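Local coordinates for protein CPn_0803/CP_1068/CPj0803/CpB0832 (Chlamydophila pneumoniae, PDB 3Q9D), which is of unknown function but may act at the needle tip of the chlamydial type III secretion system, at residues R60-P65 / A118-P123; R72-V77 / F91-L96; N80-N83 / E87-N90. All coordinates share one frame; numbering follows the deposited sequence.

Contact 1: R60-P65 / A118-P123; sequences RIFATP and AEFMMP
One face of the Phe62 ring is met by the Pro123 ring carbon CB, which stands 4.1 Å from the centroid of the Phe62 ring and 26° off its normal, a CH-pi contact. The same proline carbon sits evenly above the Phe62 CD1-CE1 bond, and Pro123 O comes to 3.7 Å from Phe62 CE1. Phe120 comes in obliquely beyond the CD2 corner of the Phe62 ring, on the same side of the ring plane as Pro123 but neither over the face nor at the edge: the two planes are inclined by 35°, and the closest atoms are Phe62 CD2 and Phe120 CD1, 3.7 Å apart. With 5.8 Å between centroids, the two rings touch along neighbouring corners without overlapping face to face. One face of the Phe120 ring is taken by its own helix neighbour, the methylene Glu119 CG lying 3.5 Å above the plane and over the centre. The principle illustrated is that one aromatic ring can join a connecting segment to the flank of a long helix. Phe62 lies in the segment that leads from helix 48-61 towards helix 70-82, and its partners lie on the long helix 107-133 of the helical part of the chain. That helix is kinked here, since the nitrogens of Met122 and Pro123 make no bond to the preceding turn; proline, lacking an N-H, could donate none. Phe62 sets CG anti to its carbonyl carbon (chi1 -73°), which swings the ring towards helix 107-133, so that one side of it meets both residues, Pro123 at CD1 and CE1 and Phe120 at CD2. Phe120 also packs on Leu58 and Lys59 of helix 48-61, and Glu119 OE2 forms a salt bridge with Lys59 NZ. Nearby, Arg60 packs on Met122 of a second subunit, while Ala118 O accepts a hydrogen bond from Lys59 NZ of a third subunit.

Contact 2: R72-V77 / F91-L96; sequences REFQNV and FFFEML
Phe93 and Phe74 have the most surface buried here, and they slide past one another from opposite helices. The two rings lie with planes 71° apart and centroids 5.8 Å apart, an oblique pairing. Phe74 presents its outer end, CE2 and CZ, to the CD1-CE1 side of Phe93, and the closest approach is 3.8 Å between Phe74 CE2 and Phe93 CE1. Seen from Phe93, Phe74 CE2 arrives at the ring edge, near its plane. Further round that edge lies the backbone of the next residue: Gln75 CA is 4.0 Å from Phe93 CE1, so the ring rests against main chain as well as side chain. The aliphatic Gln75 CG adds a looser touch on the same carbon. Phe74 has CG roughly anti to its own backbone nitrogen (chi1 155°), and the CE1 corner of its ring meets Leu96, whose methyl CD1 sits at the ring edge, 3.9 Å from Phe74 CE1.

Segments 72-77 and 91-96 belong to consecutive helices that form a helical hairpin; the axes of the two short segments run at 136° to each other and approach to 11.2 Å, a spacing filled by these large side chains. Phe74 and Leu96 both reach Ile124 of helix 107-133, so the cluster extends to a third helix, and Phe79, a further ring from helix 70-82, makes an edge-to-face pair with Phe93. No hydrogen bond crosses between the segments: with no polar bond across it, the contact probably owes its cohesion to close fit and to the burial of Phe74 and Leu96.

Contact 3: N80-N83 / E87-N90; sequences NCAN and EIAN
Ala82 and Ile88 meet near the closed end of a helical hairpin, where helix 70-82 stops and, after a short connection, helix 86-98 sets off. The principle is that small residues beside a tight turn allow two helices to come close, and the separation of 5.0 Å between Ala82 CA and Ala89 CA bears it out. Followed outward from its backbone, the Ile88 side chain begins with CB, already 4.0 Å from Ala82 CB. Beyond it the methyl CG2, placed anti to the Ile88 nitrogen, does most of the touching: it lies 3.8 Å from Ala82 CA and only slightly farther from Ala82 CB, so it lies over the Ala82 CA-CB bond. The other branch, CG1 with its terminal methyl CD1, is anti to the carbonyl carbon (chi1 -68°) and leads away from Ala82. Ile88 also packs on Leu44 and Leu46 from the start of the modelled chain.

Asn83 has positive phi (56°) and is where the chain leaves the helix, its nitrogen making a weak hydrogen bond to Asn80 O. Ala89 also packs on Val78 and Phe79, one turn back along the first helix. Across the hairpin, Ala82 CB rests against the backbone nitrogen and methyl of Ala89, with Ala89 CB at 3.7 Å and Ala89 N at 3.4 Å from Ala82 CB.

Contacts 2 and 3 fasten the same pair, helices 70-82 and 86-98, at successive levels of one hairpin, with centres 8 Å apart, whereas contact 1 joins the helices that precede and follow that pair. Chemistry changes with place: methyl groups and backbone suffice beside the turn in contact 3, bulky aromatic rings bridge the wider gap of contact 2, and contact 1 combines two phenyl rings with a proline. Contact 3 is buried, though farthest from the chain centre; the others are partly buried and touch a second subunit. Contacts 1 and 2 meet directly, Ile61 CD1 lying 3.7 Å from Phe74 CA, while contacts 1 and 3 do not touch.

Contact 1: R60-P65 / A118-P123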
loop_
_atom_site.group_PDB
_atom_site.type_symbol
_atom_site.label_atom_id
_atom_site.label_comp_id
_atom_site.label_asym_id
_atom_site.label_seq_id
_atom_site.Cartn_x
_atom_site.Cartn_y
_atom_site.Cartn_z
ATOM N N ARG A 60 7.672 23.081 3.015
ATOM C CA ARG A 60 7.821 22.096 1.943
ATOM C C ARG A 60 7.900 20.673 2.485
ATOM O O ARG A 60 7.179 19.774 2.040
ATOM C CB ARG A 60 9.075 22.402 1.112
ATOM C CG ARG A 60 9.254 21.494 -0.106
ATOM C CD ARG A 60 10.301 22.056 -1.088
ATOM N NE ARG A 60 10.209 23.510 -1.224
ATOM C CZ ARG A 60 11.090 24.357 -0.705
ATOM N NH1 ARG A 60 10.941 25.660 -0.859
ATOM N NH2 ARG A 60 12.126 23.889 -0.032
ATOM N N ILE A 61 8.786 20.445 3.449
ATOM C CA ILE A 61 8.955 19.068 3.891
ATOM C C ILE A 61 7.719 18.555 4.618
ATOM O O ILE A 61 7.426 17.371 4.538
ATOM C CB ILE A 61 10.224 18.837 4.744
ATOM C CG1 ILE A 61 10.096 19.506 6.111
ATOM C CG2 ILE A 61 11.478 19.328 4.018
ATOM C CD1 ILE A 61 11.340 19.323 6.969
ATOM N N PHE A 62 6.988 19.435 5.302
ATOM C CA PHE A 62 5.780 18.992 6.003
ATOM C C PHE A 62 4.507 19.002 5.152
ATOM O O PHE A 62 3.432 18.670 5.643
ATOM C CB PHE A 62 5.613 19.738 7.340
ATOM C CG PHE A 62 6.619 19.271 8.380
ATOM C CD1 PHE A 62 6.473 18.022 8.972
ATOM C CD2 PHE A 62 7.741 20.034 8.695
ATOM C CE1 PHE A 62 7.399 17.538 9.896
ATOM C CE2 PHE A 62 8.683 19.568 9.627
ATOM C CZ PHE A 62 8.508 18.309 10.229
ATOM N N ALA A 63 4.639 19.349 3.873
ATOM C CA ALA A 63 3.482 19.352 2.972
ATOM C C ALA A 63 3.012 17.929 2.632
ATOM O O ALA A 63 1.829 17.700 2.374
ATOM C CB ALA A 63 3.780 20.160 1.689
ATOM N N THR A 64 3.933 16.975 2.623
ATOM C CA THR A 64 3.598 15.565 2.366
ATOM C C THR A 64 3.530 14.780 3.684
ATOM O O THR A 64 4.011 15.273 4.714
ATOM C CB THR A 64 4.668 14.921 1.479
ATOM O OG1 THR A 64 5.949 15.233 2.030
ATOM C CG2 THR A 64 4.599 15.479 0.053
ATOM N N PRO A 65 2.975 13.545 3.660
ATOM C CA PRO A 65 2.875 12.761 4.897
ATOM C C PRO A 65 4.218 12.648 5.617
ATOM O O PRO A 65 5.244 12.487 4.957
ATOM C CB PRO A 65 2.429 11.386 4.400
ATOM C CG PRO A 65 1.625 11.693 3.173
ATOM C CD PRO A 65 2.367 12.839 2.513
ATOM N N ALA A 118 5.072 27.361 16.729
ATOM C CA ALA A 118 3.667 26.987 16.702
ATOM C C ALA A 118 3.379 26.081 15.512
ATOM O O ALA A 118 2.679 25.082 15.641
ATOM C CB ALA A 118 2.769 28.238 16.662
ATOM N N GLU A 119 3.919 26.423 14.348
ATOM C CA GLU A 119 3.639 25.629 13.156
ATOM C C GLU A 119 4.360 24.263 13.127
ATOM O O GLU A 119 3.816 23.259 12.656
ATOM C CB GLU A 119 3.954 26.441 11.895
ATOM C CG GLU A 119 3.500 25.757 10.592
ATOM C CD GLU A 119 3.516 26.716 9.401
ATOM O OE1 GLU A 119 3.790 27.921 9.611
ATOM O OE2 GLU A 119 3.242 26.276 8.259
ATOM N N PHE A 120 5.573 24.199 13.649
ATOM C CA PHE A 120 6.426 23.045 13.332
ATOM C C PHE A 120 6.889 22.195 14.481
ATOM O O PHE A 120 7.362 21.084 14.255
ATOM C CB PHE A 120 7.641 23.492 12.501
ATOM C CG PHE A 120 7.260 24.042 11.174
ATOM C CD1 PHE A 120 6.707 23.206 10.211
ATOM C CD2 PHE A 120 7.411 25.381 10.895
ATOM C CE1 PHE A 120 6.333 23.692 8.991
ATOM C CE2 PHE A 120 7.024 25.895 9.663
ATOM C CZ PHE A 120 6.495 25.040 8.698
ATOM N N MET A 121 6.773 22.688 15.708
ATOM C CA MET A 121 7.321 21.928 16.826
ATOM C C MET A 121 6.674 20.547 16.981
ATOM O O MET A 121 7.367 19.545 17.129
ATOM C CB MET A 121 7.238 22.690 18.151
ATOM C CG MET A 121 7.862 21.882 19.313
ATOM S SD MET A 121 7.909 22.849 20.862
ATOM C CE MET A 121 6.177 23.270 21.107
ATOM N N MET A 122 5.351 20.488 16.975
ATOM C CA MET A 122 4.669 19.210 17.134
ATOM C C MET A 122 4.914 18.239 15.963
ATOM O O MET A 122 5.218 17.058 16.173
ATOM C CB MET A 122 3.178 19.450 17.394
ATOM C CG MET A 122 2.920 20.069 18.764
ATOM S SD MET A 122 3.633 19.033 20.059
ATOM C CE MET A 122 3.298 17.357 19.349
ATOM N N PRO A 123 4.808 18.735 14.721
ATOM C CA PRO A 123 5.070 17.854 13.579
ATOM C C PRO A 123 6.513 17.326 13.602
ATOM O O PRO A 123 6.758 16.175 13.222
ATOM C CB PRO A 123 4.851 18.775 12.381
ATOM C CG PRO A 123 3.823 19.769 12.871
ATOM C CD PRO A 123 4.184 20.009 14.311
#

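Contact 2: R72-V77 / F91-L96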
loop_
_atom_site.group_PDB
_atom_site.type_symbol
_atom_site.label_atom_id
_atom_site.label_comp_id
_atom_site.label_asym_id
_atom_site.label_seq_id
_atom_site.Cartn_x
_atom_site.Cartn_y
_atom_site.Cartn_z
ATOM N N ARG A 72 15.138 13.178 9.758
ATOM C CA ARG A 72 16.442 13.406 9.160
ATOM C C ARG A 72 16.404 14.465 8.067
ATOM O O ARG A 72 17.365 15.208 7.882
ATOM C CB ARG A 72 17.050 12.086 8.660
ATOM C CG ARG A 72 17.860 11.413 9.787
ATOM C CD ARG A 72 18.300 10.009 9.452
ATOM N NE ARG A 72 17.167 9.099 9.312
ATOM C CZ ARG A 72 17.248 7.777 9.442
ATOM N NH1 ARG A 72 18.414 7.214 9.728
ATOM N NH2 ARG A 72 16.161 7.021 9.297
ATOM N N GLU A 73 15.293 14.540 7.343
ATOM C CA GLU A 73 15.181 15.553 6.298
ATOM C C GLU A 73 15.148 16.952 6.921
ATOM O O GLU A 73 15.771 17.886 6.417
ATOM C CB GLU A 73 13.918 15.320 5.459
ATOM C CG GLU A 73 13.820 16.254 4.263
ATOM C CD GLU A 73 12.643 15.921 3.333
ATOM O OE1 GLU A 73 11.785 15.098 3.727
ATOM O OE2 GLU A 73 12.587 16.499 2.214
ATOM N N PHE A 74 14.414 17.080 8.022
ATOM C CA PHE A 74 14.404 18.297 8.813
ATOM C C PHE A 74 15.812 18.687 9.322
ATOM O O PHE A 74 16.218 19.844 9.233
ATOM C CB PHE A 74 13.434 18.133 9.989
ATOM C CG PHE A 74 13.753 19.012 11.161
ATOM C CD1 PHE A 74 13.435 20.364 11.143
ATOM C CD2 PHE A 74 14.368 18.483 12.291
ATOM C CE1 PHE A 74 13.742 21.196 12.255
ATOM C CE2 PHE A 74 14.667 19.296 13.394
ATOM C CZ PHE A 74 14.360 20.640 13.372
ATOM N N GLN A 75 16.553 17.738 9.878
ATOM C CA GLN A 75 17.911 18.056 10.328
ATOM C C GLN A 75 18.739 18.589 9.179
ATOM O O GLN A 75 19.513 19.510 9.345
ATOM C CB GLN A 75 18.593 16.804 10.895
ATOM C CG GLN A 75 17.980 16.310 12.200
ATOM C CD GLN A 75 18.713 15.088 12.715
ATOM O OE1 GLN A 75 18.775 14.066 12.034
ATOM N NE2 GLN A 75 19.308 15.201 13.900
ATOM N N ASN A 76 18.584 17.994 8.008
ATOM C CA ASN A 76 19.348 18.429 6.827
ATOM C C ASN A 76 19.008 19.875 6.432
ATOM O O ASN A 76 19.892 20.651 6.082
ATOM C CB ASN A 76 19.096 17.480 5.655
ATOM C CG ASN A 76 19.887 17.863 4.413
ATOM O OD1 ASN A 76 21.113 17.820 4.422
ATOM N ND2 ASN A 76 19.189 18.247 3.348
ATOM N N VAL A 77 17.728 20.228 6.526
ATOM C CA VAL A 77 17.267 21.599 6.306
ATOM C C VAL A 77 17.912 22.571 7.292
ATOM O O VAL A 77 18.385 23.643 6.912
ATOM C CB VAL A 77 15.720 21.680 6.437
ATOM C CG1 VAL A 77 15.251 23.131 6.634
ATOM C CG2 VAL A 77 15.064 21.058 5.191
ATOM N N PHE A 91 20.820 26.702 17.581
ATOM C CA PHE A 91 19.795 27.688 17.891
ATOM C C PHE A 91 18.455 27.203 17.344
ATOM O O PHE A 91 17.452 27.191 18.057
ATOM C CB PHE A 91 20.150 29.046 17.291
ATOM C CG PHE A 91 19.062 30.069 17.437
ATOM C CD1 PHE A 91 18.726 30.564 18.685
ATOM C CD2 PHE A 91 18.375 30.534 16.329
ATOM C CE1 PHE A 91 17.721 31.505 18.835
ATOM C CE2 PHE A 91 17.371 31.481 16.469
ATOM C CZ PHE A 91 17.045 31.963 17.729
ATOM N N PHE A 92 18.438 26.793 16.080
ATOM C CA PHE A 92 17.184 26.341 15.471
ATOM C C PHE A 92 16.676 25.003 15.999
ATOM O O PHE A 92 15.466 24.800 16.117
ATOM C CB PHE A 92 17.282 26.342 13.941
ATOM C CG PHE A 92 17.209 27.725 13.341
ATOM C CD1 PHE A 92 16.071 28.507 13.519
ATOM C CD2 PHE A 92 18.263 28.237 12.600
ATOM C CE1 PHE A 92 15.991 29.786 12.975
ATOM C CE2 PHE A 92 18.198 29.505 12.053
ATOM C CZ PHE A 92 17.063 30.283 12.239
ATOM N N PHE A 93 17.591 24.088 16.332
ATOM C CA PHE A 93 17.189 22.825 16.962
ATOM C C PHE A 93 16.542 23.053 18.342
ATOM O O PHE A 93 15.506 22.479 18.639
ATOM C CB PHE A 93 18.382 21.869 17.101
ATOM C CG PHE A 93 18.835 21.258 15.783
ATOM C CD1 PHE A 93 17.904 20.782 14.860
ATOM C CD2 PHE A 93 20.185 21.167 15.473
ATOM C CE1 PHE A 93 18.330 20.199 13.628
ATOM C CE2 PHE A 93 20.617 20.597 14.257
ATOM C CZ PHE A 93 19.679 20.124 13.337
ATOM N N GLU A 94 17.164 23.864 19.189
ATOM C CA GLU A 94 16.549 24.199 20.488
ATOM C C GLU A 94 15.174 24.831 20.278
ATOM O O GLU A 94 14.187 24.461 20.924
ATOM C CB GLU A 94 17.426 25.188 21.252
ATOM C CG GLU A 94 18.746 24.635 21.718
ATOM C CD GLU A 94 18.588 23.626 22.839
ATOM O OE1 GLU A 94 17.437 23.373 23.263
ATOM O OE2 GLU A 94 19.623 23.094 23.299
ATOM N N MET A 95 15.110 25.793 19.361
ATOM C CA MET A 95 13.858 26.476 19.052
ATOM C C MET A 95 12.768 25.495 18.584
ATOM O O MET A 95 11.657 25.449 19.146
ATOM C CB MET A 95 14.087 27.531 17.963
ATOM C CG MET A 95 12.795 28.170 17.460
ATOM S SD MET A 95 12.979 29.086 15.906
ATOM C CE MET A 95 14.419 30.078 16.293
ATOM N N LEU A 96 13.092 24.702 17.563
ATOM C CA LEU A 96 12.088 23.885 16.849
ATOM C C LEU A 96 11.828 22.500 17.452
ATOM O O LEU A 96 10.742 21.946 17.295
ATOM C CB LEU A 96 12.474 23.744 15.374
ATOM C CG LEU A 96 12.506 25.073 14.611
ATOM C CD1 LEU A 96 13.054 24.871 13.209
ATOM C CD2 LEU A 96 11.112 25.676 14.561
#

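Contact 3: N80-N83 / E87-N90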
loop_
_atom_site.group_PDB
_atom_site.type_symbol
_atom_site.label_atom_id
_atom_site.label_comp_id
_atom_site.label_asym_id
_atom_site.label_seq_id
_atom_site.Cartn_x
_atom_site.Cartn_y
_atom_site.Cartn_z
ATOM N N ASN A 80 21.687 22.834 6.447
ATOM C CA ASN A 80 21.832 23.636 5.226
ATOM C C ASN A 80 21.685 25.115 5.543
ATOM O O ASN A 80 22.463 25.939 5.081
ATOM C CB ASN A 80 20.801 23.228 4.149
ATOM C CG ASN A 80 21.162 21.923 3.458
ATOM O OD1 ASN A 80 22.272 21.419 3.616
ATOM N ND2 ASN A 80 20.230 21.379 2.672
ATOM N N CYS A 81 20.680 25.446 6.337
ATOM C CA CYS A 81 20.452 26.832 6.726
ATOM C C CYS A 81 21.606 27.382 7.581
ATOM O O CYS A 81 22.020 28.530 7.403
ATOM C CB CYS A 81 19.106 26.984 7.446
ATOM S SG CYS A 81 17.648 26.968 6.350
ATOM N N ALA A 82 22.134 26.565 8.489
ATOM C CA ALA A 82 23.243 26.965 9.359
ATOM C C ALA A 82 24.548 27.139 8.585
ATOM O O ALA A 82 25.483 27.816 9.046
ATOM C CB ALA A 82 23.438 25.941 10.473
ATOM N N ASN A 83 24.628 26.480 7.436
ATOM C CA ASN A 83 25.744 26.673 6.527
ATOM C C ASN A 83 27.088 26.407 7.194
ATOM O O ASN A 83 28.049 27.144 6.978
ATOM C CB ASN A 83 25.699 28.100 5.972
ATOM C CG ASN A 83 26.527 28.267 4.714
ATOM O OD1 ASN A 83 27.030 27.293 4.149
ATOM N ND2 ASN A 83 26.666 29.510 4.262
ATOM N N GLU A 87 26.593 26.783 15.897
ATOM C CA GLU A 87 25.827 27.588 16.854
ATOM C C GLU A 87 24.459 27.987 16.285
ATOM O O GLU A 87 23.481 28.115 17.018
ATOM C CB GLU A 87 26.607 28.835 17.276
ATOM C CG GLU A 87 27.139 29.651 16.116
ATOM C CD GLU A 87 28.528 29.206 15.668
ATOM O OE1 GLU A 87 28.759 27.983 15.500
ATOM O OE2 GLU A 87 29.395 30.093 15.493
ATOM N N ILE A 88 24.397 28.173 14.975
ATOM C CA ILE A 88 23.134 28.524 14.312
ATOM C C ILE A 88 22.240 27.283 14.212
ATOM O O ILE A 88 21.058 27.347 14.510
ATOM C CB ILE A 88 23.374 29.117 12.928
ATOM C CG1 ILE A 88 24.036 30.492 13.044
ATOM C CG2 ILE A 88 22.063 29.232 12.142
ATOM C CD1 ILE A 88 24.462 31.036 11.701
ATOM N N ALA A 89 22.818 26.155 13.804
ATOM C CA ALA A 89 22.088 24.893 13.816
ATOM C C ALA A 89 21.476 24.629 15.193
ATOM O O ALA A 89 20.289 24.295 15.305
ATOM C CB ALA A 89 23.005 23.738 13.407
ATOM N N ASN A 90 22.286 24.750 16.245
ATOM C CA ASN A 90 21.788 24.478 17.591
ATOM C C ASN A 90 20.701 25.458 18.018
ATOM O O ASN A 90 19.775 25.087 18.733
ATOM C CB ASN A 90 22.923 24.474 18.614
ATOM C CG ASN A 90 23.817 23.262 18.469
ATOM O OD1 ASN A 90 23.437 22.266 17.839
ATOM N ND2 ASN A 90 25.000 23.329 19.057
#